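PDB 4TX8: probable chitinase A from Chromobacterium violaceum, which probably hydrolyses chitin internally as a family 18 glycoside hydrolase and carries a small module likely to bind the polysaccharide. Local coordinates for residues A[27-32]-A[69-74]; A[111-116]-A[161-166]; A[165-170]-A[175-180]. One frame throughout, in Å; residues are numbered along the deposited sequence.

Interaction 1 (A[27-32]-A[69-74])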
loop_
_atom_site.group_PDB
_atom_site.type_symbol
_atom_site.label_atom_id
_atom_site.label_comp_id
_atom_site.label_asym_id
_atom_site.label_seq_id
_atom_site.Cartn_x
_atom_site.Cartn_y
_atom_site.Cartn_z
ATOM N N PRO A 27 8.780 -9.200 -30.463
ATOM C CA PRO A 27 7.557 -9.769 -31.040
ATOM C C PRO A 27 6.501 -10.007 -29.969
ATOM O O PRO A 27 6.830 -10.469 -28.878
ATOM C CB PRO A 27 8.033 -11.093 -31.648
ATOM C CG PRO A 27 9.267 -11.437 -30.883
ATOM C CD PRO A 27 9.923 -10.125 -30.567
ATOM N N GLY A 28 5.251 -9.682 -30.277
ATOM C CA GLY A 28 4.169 -9.872 -29.330
ATOM C C GLY A 28 3.948 -11.338 -29.018
ATOM O O GLY A 28 4.058 -12.192 -29.896
ATOM N N TRP A 29 3.651 -11.633 -27.756
ATOM C CA TRP A 29 3.318 -12.992 -27.349
ATOM C C TRP A 29 2.061 -13.447 -28.086
ATOM O O TRP A 29 1.109 -12.681 -28.219
ATOM C CB TRP A 29 3.117 -13.063 -25.834
ATOM C CG TRP A 29 2.700 -14.408 -25.340
ATOM C CD1 TRP A 29 3.518 -15.428 -24.951
ATOM C CD2 TRP A 29 1.359 -14.883 -25.177
ATOM N NE1 TRP A 29 2.769 -16.510 -24.558
ATOM C CE2 TRP A 29 1.440 -16.201 -24.686
ATOM C CE3 TRP A 29 0.097 -14.322 -25.398
ATOM C CZ2 TRP A 29 0.311 -16.969 -24.417
ATOM C CZ3 TRP A 29 -1.023 -15.085 -25.128
ATOM C CH2 TRP A 29 -0.908 -16.394 -24.640
ATOM N N ALA A 30 2.062 -14.682 -28.574
ATOM C CA ALA A 30 0.924 -15.190 -29.332
ATOM C C ALA A 30 0.756 -16.693 -29.155
ATOM O O ALA A 30 1.731 -17.443 -29.161
ATOM C CB ALA A 30 1.076 -14.846 -30.810
ATOM N N GLU A 31 -0.488 -17.130 -28.994
ATOM C CA GLU A 31 -0.768 -18.551 -28.854
ATOM C C GLU A 31 -0.440 -19.285 -30.150
ATOM O O GLU A 31 -0.528 -18.717 -31.239
ATOM C CB GLU A 31 -2.227 -18.780 -28.452
ATOM C CG GLU A 31 -2.528 -18.337 -27.028
ATOM C CD GLU A 31 -3.798 -18.945 -26.471
ATOM O OE1 GLU A 31 -3.855 -19.168 -25.243
ATOM O OE2 GLU A 31 -4.739 -19.197 -27.253
ATOM N N GLY A 32 -0.039 -20.544 -30.020
ATOM C CA GLY A 32 0.345 -21.344 -31.167
ATOM C C GLY A 32 1.821 -21.218 -31.493
ATOM O O GLY A 32 2.316 -21.868 -32.411
ATOM N N THR A 69 5.771 -19.527 -14.106
ATOM C CA THR A 69 6.604 -20.711 -14.309
ATOM C C THR A 69 7.129 -20.754 -15.746
ATOM O O THR A 69 8.043 -21.517 -16.052
ATOM C CB THR A 69 5.853 -22.029 -14.010
ATOM O OG1 THR A 69 4.816 -22.230 -14.980
ATOM C CG2 THR A 69 5.257 -22.011 -12.605
ATOM N N LEU A 70 6.553 -19.931 -16.622
ATOM C CA LEU A 70 6.958 -19.902 -18.029
ATOM C C LEU A 70 7.688 -18.623 -18.412
ATOM O O LEU A 70 8.556 -18.634 -19.286
ATOM C CB LEU A 70 5.743 -20.071 -18.945
ATOM C CG LEU A 70 5.128 -21.463 -19.058
ATOM C CD1 LEU A 70 3.883 -21.401 -19.927
ATOM C CD2 LEU A 70 6.138 -22.447 -19.629
ATOM N N TRP A 71 7.324 -17.522 -17.764
ATOM C CA TRP A 71 7.835 -16.210 -18.141
ATOM C C TRP A 71 8.301 -15.401 -16.940
ATOM O O TRP A 71 7.615 -15.336 -15.918
ATOM C CB TRP A 71 6.763 -15.417 -18.895
ATOM C CG TRP A 71 6.308 -16.065 -20.160
ATOM C CD1 TRP A 71 5.205 -16.853 -20.329
ATOM C CD2 TRP A 71 6.947 -15.990 -21.439
ATOM N NE1 TRP A 71 5.117 -17.268 -21.636
ATOM C CE2 TRP A 71 6.175 -16.753 -22.337
ATOM C CE3 TRP A 71 8.096 -15.349 -21.911
ATOM C CZ2 TRP A 71 6.517 -16.893 -23.679
ATOM C CZ3 TRP A 71 8.432 -15.490 -23.241
ATOM C CH2 TRP A 71 7.647 -16.256 -24.111
ATOM N N THR A 72 9.466 -14.778 -17.071
ATOM C CA THR A 72 9.913 -13.809 -16.081
ATOM C C THR A 72 9.990 -12.426 -16.726
ATOM O O THR A 72 10.459 -12.290 -17.856
ATOM C CB THR A 72 11.279 -14.193 -15.470
ATOM O OG1 THR A 72 11.735 -13.142 -14.611
ATOM C CG2 THR A 72 12.313 -14.436 -16.550
ATOM N N PRO A 73 9.503 -11.397 -16.016
ATOM C CA PRO A 73 9.541 -10.020 -16.522
ATOM C C PRO A 73 10.968 -9.562 -16.797
ATOM O O PRO A 73 11.854 -9.836 -15.991
ATOM C CB PRO A 73 8.917 -9.204 -15.382
ATOM C CG PRO A 73 8.097 -10.186 -14.613
ATOM C CD PRO A 73 8.846 -11.482 -14.700
ATOM N N GLY A 74 11.184 -8.883 -17.919
ATOM C CA GLY A 74 12.503 -8.381 -18.256
ATOM C C GLY A 74 12.981 -8.836 -19.621
ATOM O O GLY A 74 12.340 -9.664 -20.269
HETATM O O HOH W 1 3.414 -18.953 -23.246
#
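W29 and W71 alone carry this contact, and they divide it between apolar touch and a shared water. In the apolar part, CD1 at the pyrrole edge of W29 lies 3.6 Å from CZ2 of W71, which arrives close to the plane of the W29 ring. The two indoles stand almost perpendicular, their planes at 85°, yet the approach is oblique with respect to the W71 ring. The side chains bridge a wide gap, since the CA atoms of W29 and W71 are 10.7 Å apart. W29 spans its share by holding CG anti to the backbone N (chi1 177°).

The polar part is water-mediated. Both indole N-H groups point to one water molecule, which accepts from NE1 of W29 at 2.8 Å and from NE1 of W71 at 2.9 Å. The water lies in the plane of each ring, so a single oxygen pays for both donors and would help fix the rotation of both side chains.

Around the pair, Y35 meets both indoles, edge-to-face with W71, and V41 of strand 40-43 touches both as well. W71 itself sits on strand 71-73, an outer strand of a three-stranded antiparallel sheet. An aromatic cluster joining the N-terminal loop to the last strand of a very small sheet fits the compact fold of a family 5/12 carbohydrate-binding module.

Interaction 2 (A[111-116]-A[161-166])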
loop_
_atom_site.group_PDB
_atom_site.type_symbol
_atom_site.label_atom_id
_atom_site.label_comp_id
_atom_site.label_asym_id
_atom_site.label_seq_id
_atom_site.Cartn_x
_atom_site.Cartn_y
_atom_site.Cartn_z
ATOM N N GLY A 111 3.820 1.433 -3.058
ATOM C CA GLY A 111 3.523 0.056 -3.408
ATOM C C GLY A 111 4.138 -0.959 -2.465
ATOM O O GLY A 111 5.166 -0.694 -1.835
ATOM N N TYR A 112 3.505 -2.125 -2.370
ATOM C CA TYR A 112 3.998 -3.199 -1.517
ATOM C C TYR A 112 4.866 -4.178 -2.297
ATOM O O TYR A 112 4.495 -4.634 -3.378
ATOM C CB TYR A 112 2.836 -3.947 -0.859
ATOM C CG TYR A 112 2.131 -3.159 0.221
ATOM C CD1 TYR A 112 1.191 -2.186 -0.101
ATOM C CD2 TYR A 112 2.419 -3.379 1.563
ATOM C CE1 TYR A 112 0.550 -1.457 0.886
ATOM C CE2 TYR A 112 1.780 -2.659 2.559
ATOM C CZ TYR A 112 0.851 -1.698 2.214
ATOM O OH TYR A 112 0.219 -0.982 3.203
ATOM N N TRP A 113 6.023 -4.492 -1.724
ATOM C CA TRP A 113 6.974 -5.435 -2.297
ATOM C C TRP A 113 6.857 -6.773 -1.560
ATOM O O TRP A 113 7.034 -6.830 -0.342
ATOM C CB TRP A 113 8.390 -4.849 -2.199
ATOM C CG TRP A 113 9.523 -5.733 -2.638
ATOM C CD1 TRP A 113 10.021 -5.864 -3.902
ATOM C CD2 TRP A 113 10.334 -6.567 -1.800
ATOM N NE1 TRP A 113 11.081 -6.743 -3.906
ATOM C CE2 TRP A 113 11.292 -7.189 -2.627
ATOM C CE3 TRP A 113 10.337 -6.855 -0.431
ATOM C CZ2 TRP A 113 12.241 -8.082 -2.132
ATOM C CZ3 TRP A 113 11.283 -7.745 0.061
ATOM C CH2 TRP A 113 12.221 -8.347 -0.789
ATOM N N HIS A 114 6.534 -7.841 -2.290
ATOM C CA HIS A 114 6.331 -9.160 -1.679
ATOM C C HIS A 114 7.622 -9.749 -1.119
ATOM O O HIS A 114 8.527 -10.093 -1.879
ATOM C CB HIS A 114 5.753 -10.164 -2.686
ATOM C CG HIS A 114 4.417 -9.787 -3.247
ATOM N ND1 HIS A 114 3.715 -10.615 -4.096
ATOM C CD2 HIS A 114 3.656 -8.677 -3.092
ATOM C CE1 HIS A 114 2.579 -10.033 -4.438
ATOM N NE2 HIS A 114 2.519 -8.857 -3.842
ATOM N N ASN A 115 7.696 -9.893 0.200
ATOM C CA ASN A 115 8.791 -10.634 0.816
ATOM C C ASN A 115 8.413 -12.114 0.896
ATOM O O ASN A 115 8.590 -12.766 1.925
ATOM C CB ASN A 115 9.115 -10.076 2.205
ATOM C CG ASN A 115 10.323 -10.742 2.840
ATOM O OD1 ASN A 115 11.334 -10.985 2.181
ATOM N ND2 ASN A 115 10.210 -11.068 4.122
ATOM N N PHE A 116 7.874 -12.627 -0.207
ATOM C CA PHE A 116 7.361 -13.991 -0.263
ATOM C C PHE A 116 7.003 -14.370 -1.695
ATOM O O PHE A 116 7.008 -13.522 -2.589
ATOM C CB PHE A 116 6.134 -14.150 0.646
ATOM C CG PHE A 116 5.019 -13.175 0.355
ATOM C CD1 PHE A 116 4.986 -11.929 0.972
ATOM C CD2 PHE A 116 3.998 -13.507 -0.523
ATOM C CE1 PHE A 116 3.959 -11.031 0.712
ATOM C CE2 PHE A 116 2.969 -12.612 -0.789
ATOM C CZ PHE A 116 2.949 -11.374 -0.170
ATOM N N ALA A 161 22.808 -9.129 3.240
ATOM C CA ALA A 161 23.785 -8.075 2.986
ATOM C C ALA A 161 23.453 -7.310 1.707
ATOM O O ALA A 161 23.518 -6.079 1.675
ATOM C CB ALA A 161 25.187 -8.658 2.904
ATOM N N GLN A 162 23.097 -8.043 0.657
ATOM C CA GLN A 162 22.750 -7.425 -0.617
ATOM C C GLN A 162 21.456 -6.627 -0.496
ATOM O O GLN A 162 21.343 -5.523 -1.031
ATOM C CB GLN A 162 22.618 -8.483 -1.712
ATOM C CG GLN A 162 22.318 -7.898 -3.080
ATOM C CD GLN A 162 23.384 -6.922 -3.533
ATOM O OE1 GLN A 162 24.568 -7.254 -3.568
ATOM N NE2 GLN A 162 22.971 -5.706 -3.873
ATOM N N PHE A 163 20.488 -7.197 0.214
ATOM C CA PHE A 163 19.214 -6.540 0.488
ATOM C C PHE A 163 19.422 -5.196 1.178
ATOM O O PHE A 163 18.781 -4.201 0.833
ATOM C CB PHE A 163 18.343 -7.456 1.348
ATOM C CG PHE A 163 17.006 -6.875 1.719
ATOM C CD1 PHE A 163 16.026 -6.684 0.759
ATOM C CD2 PHE A 163 16.717 -6.561 3.038
ATOM C CE1 PHE A 163 14.792 -6.169 1.103
ATOM C CE2 PHE A 163 15.487 -6.045 3.391
ATOM C CZ PHE A 163 14.519 -5.848 2.419
ATOM N N ILE A 164 20.334 -5.171 2.146
ATOM C CA ILE A 164 20.643 -3.953 2.886
ATOM C C ILE A 164 21.282 -2.914 1.963
ATOM O O ILE A 164 21.009 -1.717 2.075
ATOM C CB ILE A 164 21.568 -4.257 4.086
ATOM C CG1 ILE A 164 20.772 -4.963 5.188
ATOM C CG2 ILE A 164 22.206 -2.985 4.630
ATOM C CD1 ILE A 164 21.620 -5.469 6.336
ATOM N N GLN A 165 22.116 -3.378 1.037
ATOM C CA GLN A 165 22.705 -2.495 0.035
ATOM C C GLN A 165 21.643 -1.977 -0.930
ATOM O O GLN A 165 21.698 -0.827 -1.368
ATOM C CB GLN A 165 23.810 -3.216 -0.736
ATOM C CG GLN A 165 25.062 -3.475 0.083
ATOM C CD GLN A 165 26.125 -4.226 -0.697
ATOM O OE1 GLN A 165 25.835 -4.861 -1.711
ATOM N NE2 GLN A 165 27.365 -4.153 -0.227
ATOM N N ASP A 166 20.676 -2.830 -1.258
ATOM C CA ASP A 166 19.598 -2.451 -2.165
ATOM C C ASP A 166 18.723 -1.362 -1.551
ATOM O O ASP A 166 18.266 -0.456 -2.248
ATOM C CB ASP A 166 18.747 -3.668 -2.531
ATOM C CG ASP A 166 19.488 -4.653 -3.416
ATOM O OD1 ASP A 166 20.567 -4.297 -3.935
ATOM O OD2 ASP A 166 18.985 -5.783 -3.602
#
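A single pair of buried aromatic rings makes this contact, W113 from strand 108-114 and F163 from helix 160-171, at the interface between the barrel sheet and the helical layer outside it. The touch is narrow. CE1 of F163 comes to 3.9 Å from CH2 of W113 and is almost as near to the adjoining CZ3, so the outer carbons of the indole's six-membered ring and one carbon of the phenyl approach each other obliquely. The planes differ by only 26°, but the rings are slid apart, with centroids 5.7 Å from each other, and barely overlap; this is dispersion contact and not a true stack. Both side chains hold CG anti to the backbone N, chi1 175° in W113 and 179° in F163, which sends each ring across the gap toward the other segment.

Parallel strands wrapped by helices form the TIM barrel of family 18 glycoside hydrolases. Here strand 108-114 pairs with its parallel neighbours 135-143 and 393-397, and W113 turns outward to the helices while Y112, the residue before it, faces inward, where its OH is hydrogen-bonded to OD2 of D216.

The indole has a second grip that fixes its rotation: NE1 of W113 is hydrogen-bonded to the carbonyl O of F124, whose ring also meets the indole edge-to-face. On the helix side, F163 packs on L153 and on Y210 of helix 193-210. NE2 of Q162, the residue before F163, reaches OD1 of D166 one turn further along the helix at 2.8 Å, from above the carboxylate plane.

Interaction 3 (A[165-170]-A[175-180])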
loop_
_atom_site.group_PDB
_atom_site.type_symbol
_atom_site.label_atom_id
_atom_site.label_comp_id
_atom_site.label_asym_id
_atom_site.label_seq_id
_atom_site.Cartn_x
_atom_site.Cartn_y
_atom_site.Cartn_z
ATOM N N GLN A 165 22.116 -3.378 1.037
ATOM C CA GLN A 165 22.705 -2.495 0.035
ATOM C C GLN A 165 21.643 -1.977 -0.930
ATOM O O GLN A 165 21.698 -0.827 -1.368
ATOM C CB GLN A 165 23.810 -3.216 -0.736
ATOM C CG GLN A 165 25.062 -3.475 0.083
ATOM C CD GLN A 165 26.125 -4.226 -0.697
ATOM O OE1 GLN A 165 25.835 -4.861 -1.711
ATOM N NE2 GLN A 165 27.365 -4.153 -0.227
ATOM N N ASP A 166 20.676 -2.830 -1.258
ATOM C CA ASP A 166 19.598 -2.451 -2.165
ATOM C C ASP A 166 18.723 -1.362 -1.551
ATOM O O ASP A 166 18.266 -0.456 -2.248
ATOM C CB ASP A 166 18.747 -3.668 -2.531
ATOM C CG ASP A 166 19.488 -4.653 -3.416
ATOM O OD1 ASP A 166 20.567 -4.297 -3.935
ATOM O OD2 ASP A 166 18.985 -5.783 -3.602
ATOM N N ILE A 167 18.494 -1.461 -0.245
ATOM C CA ILE A 167 17.753 -0.440 0.488
ATOM C C ILE A 167 18.455 0.912 0.379
ATOM O O ILE A 167 17.832 1.915 0.029
ATOM C CB ILE A 167 17.591 -0.819 1.974
ATOM C CG1 ILE A 167 16.667 -2.033 2.112
ATOM C CG2 ILE A 167 17.059 0.360 2.776
ATOM C CD1 ILE A 167 16.385 -2.436 3.542
ATOM N N ARG A 168 19.754 0.934 0.669
ATOM C CA ARG A 168 20.537 2.163 0.569
ATOM C C ARG A 168 20.489 2.744 -0.844
ATOM O O ARG A 168 20.323 3.950 -1.019
ATOM C CB ARG A 168 21.990 1.916 0.986
ATOM C CG ARG A 168 22.171 1.609 2.467
ATOM C CD ARG A 168 23.643 1.583 2.869
ATOM N NE ARG A 168 24.416 0.623 2.086
ATOM C CZ ARG A 168 25.468 0.942 1.336
ATOM N NH1 ARG A 168 26.110 0.001 0.655
ATOM N NH2 ARG A 168 25.885 2.201 1.272
ATOM N N ALA A 169 20.620 1.880 -1.847
ATOM C CA ALA A 169 20.642 2.324 -3.238
ATOM C C ALA A 169 19.313 2.949 -3.647
ATOM O O ALA A 169 19.283 3.923 -4.396
ATOM C CB ALA A 169 20.986 1.164 -4.160
ATOM N N GLN A 170 18.214 2.388 -3.153
ATOM C CA GLN A 170 16.893 2.943 -3.435
ATOM C C GLN A 170 16.696 4.263 -2.693
ATOM O O GLN A 170 16.112 5.208 -3.226
ATOM C CB GLN A 170 15.792 1.951 -3.056
ATOM C CG GLN A 170 15.684 0.740 -3.980
ATOM C CD GLN A 170 15.084 1.072 -5.338
ATOM O OE1 GLN A 170 14.785 2.228 -5.638
ATOM N NE2 GLN A 170 14.897 0.049 -6.163
ATOM N N LYS A 175 13.874 7.292 -2.779
ATOM C CA LYS A 175 12.783 6.417 -2.363
ATOM C C LYS A 175 12.811 6.159 -0.861
ATOM O O LYS A 175 13.865 6.203 -0.230
ATOM C CB LYS A 175 12.835 5.078 -3.107
ATOM C CG LYS A 175 12.323 5.113 -4.539
ATOM C CD LYS A 175 13.433 5.429 -5.527
ATOM C CE LYS A 175 12.973 5.238 -6.966
ATOM N NZ LYS A 175 11.877 6.178 -7.342
ATOM N N LYS A 176 11.642 5.890 -0.295
ATOM C CA LYS A 176 11.554 5.410 1.079
ATOM C C LYS A 176 11.326 3.905 1.066
ATOM O O LYS A 176 10.608 3.387 0.209
ATOM C CB LYS A 176 10.428 6.114 1.838
ATOM C CG LYS A 176 10.639 7.607 2.010
ATOM C CD LYS A 176 11.875 7.887 2.845
ATOM C CE LYS A 176 12.163 9.373 2.917
ATOM N NZ LYS A 176 13.446 9.655 3.619
ATOM N N VAL A 177 11.954 3.204 2.003
ATOM C CA VAL A 177 11.760 1.769 2.144
ATOM C C VAL A 177 11.290 1.473 3.560
ATOM O O VAL A 177 12.044 1.636 4.519
ATOM C CB VAL A 177 13.046 0.979 1.848
ATOM C CG1 VAL A 177 12.774 -0.518 1.914
ATOM C CG2 VAL A 177 13.609 1.364 0.483
ATOM N N VAL A 178 10.039 1.051 3.696
ATOM C CA VAL A 178 9.469 0.873 5.023
ATOM C C VAL A 178 9.008 -0.570 5.236
ATOM O O VAL A 178 8.718 -1.292 4.283
ATOM C CB VAL A 178 8.301 1.874 5.264
ATOM C CG1 VAL A 178 8.308 2.962 4.197
ATOM C CG2 VAL A 178 6.958 1.178 5.299
ATOM N N LEU A 179 8.974 -0.987 6.497
ATOM C CA LEU A 179 8.596 -2.345 6.857
ATOM C C LEU A 179 7.131 -2.397 7.262
ATOM O O LEU A 179 6.711 -1.672 8.158
ATOM C CB LEU A 179 9.480 -2.854 7.998
ATOM C CG LEU A 179 9.187 -4.271 8.487
ATOM C CD1 LEU A 179 9.343 -5.259 7.345
ATOM C CD2 LEU A 179 10.094 -4.639 9.652
ATOM N N SER A 180 6.349 -3.250 6.608
ATOM C CA SER A 180 4.929 -3.337 6.925
ATOM C C SER A 180 4.617 -4.422 7.947
ATOM O O SER A 180 5.146 -5.534 7.887
ATOM C CB SER A 180 4.101 -3.585 5.665
ATOM O OG SER A 180 2.719 -3.632 5.983
#
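Q170 and K175 hold the close end of this contact, where helix 160-171 gives way to strand 176-182 after a short turn. The backbone N of K175 donates to the carbonyl O of Q170 at 3.1 Å, a bent bond with an N-H...O angle of 148°, reached from a direction tilted out of the carbonyl plane. The side chains then cross: the Q170 chain bends at chi2 (-73°), bringing OE1 to 3.5 Å from CD of K175. This is the aliphatic part of the lysine lying against an amide oxygen. The nitrogens of both chains look elsewhere, NE2 of Q170 to the carbonyl O of L126 and NZ of K175 to the carbonyl oxygens of W133 and A131. Buried amide and ammonium groups are thereby satisfied by main-chain oxygens, which probably steady the lysine's charge.

Farther along the strand the fit relaxes into apolar touches. V177 points toward the helix and parts its branches, CG2 reaching CB of Q170 at 4.2 Å and CG1 reaching CG1 of I167 at the same separation. CG2 of I167, anti to its own backbone N, lies over CB of V177. On the far flanks R168 and K176 turn away from the contact, R168 to the exposed outer side of the helix.

Q170 also packs on I136, I167 on L126 and F212, and V178 on V137 and D216. Strand 135-143, helix 160-171 and strand 176-182 form a beta-alpha-beta unit of the TIM barrel, its two strands parallel and adjacent, with strand 214-218 next in the sheet.

Interactions 2 and 3 are buried contacts of one barrel, their centres about 7 Å apart, and both set helix 160-171 against the same sheet, through strand 108-114 in one and strand 176-182 in the other. Q165 and D166 belong to both, and Y112 and S180 touch where the two strands carry side chains inward. Interaction 1 is only partly buried and lies in a different module, its centre about 26 Å from that of interaction 2 and about 30 Å from that of interaction 3. Their chemistry differs accordingly: water-bridged indoles in the small module, direct ring contact in 111-116 with 161-166, and a backbone bond with aliphatic packing in 165-170 with 175-180.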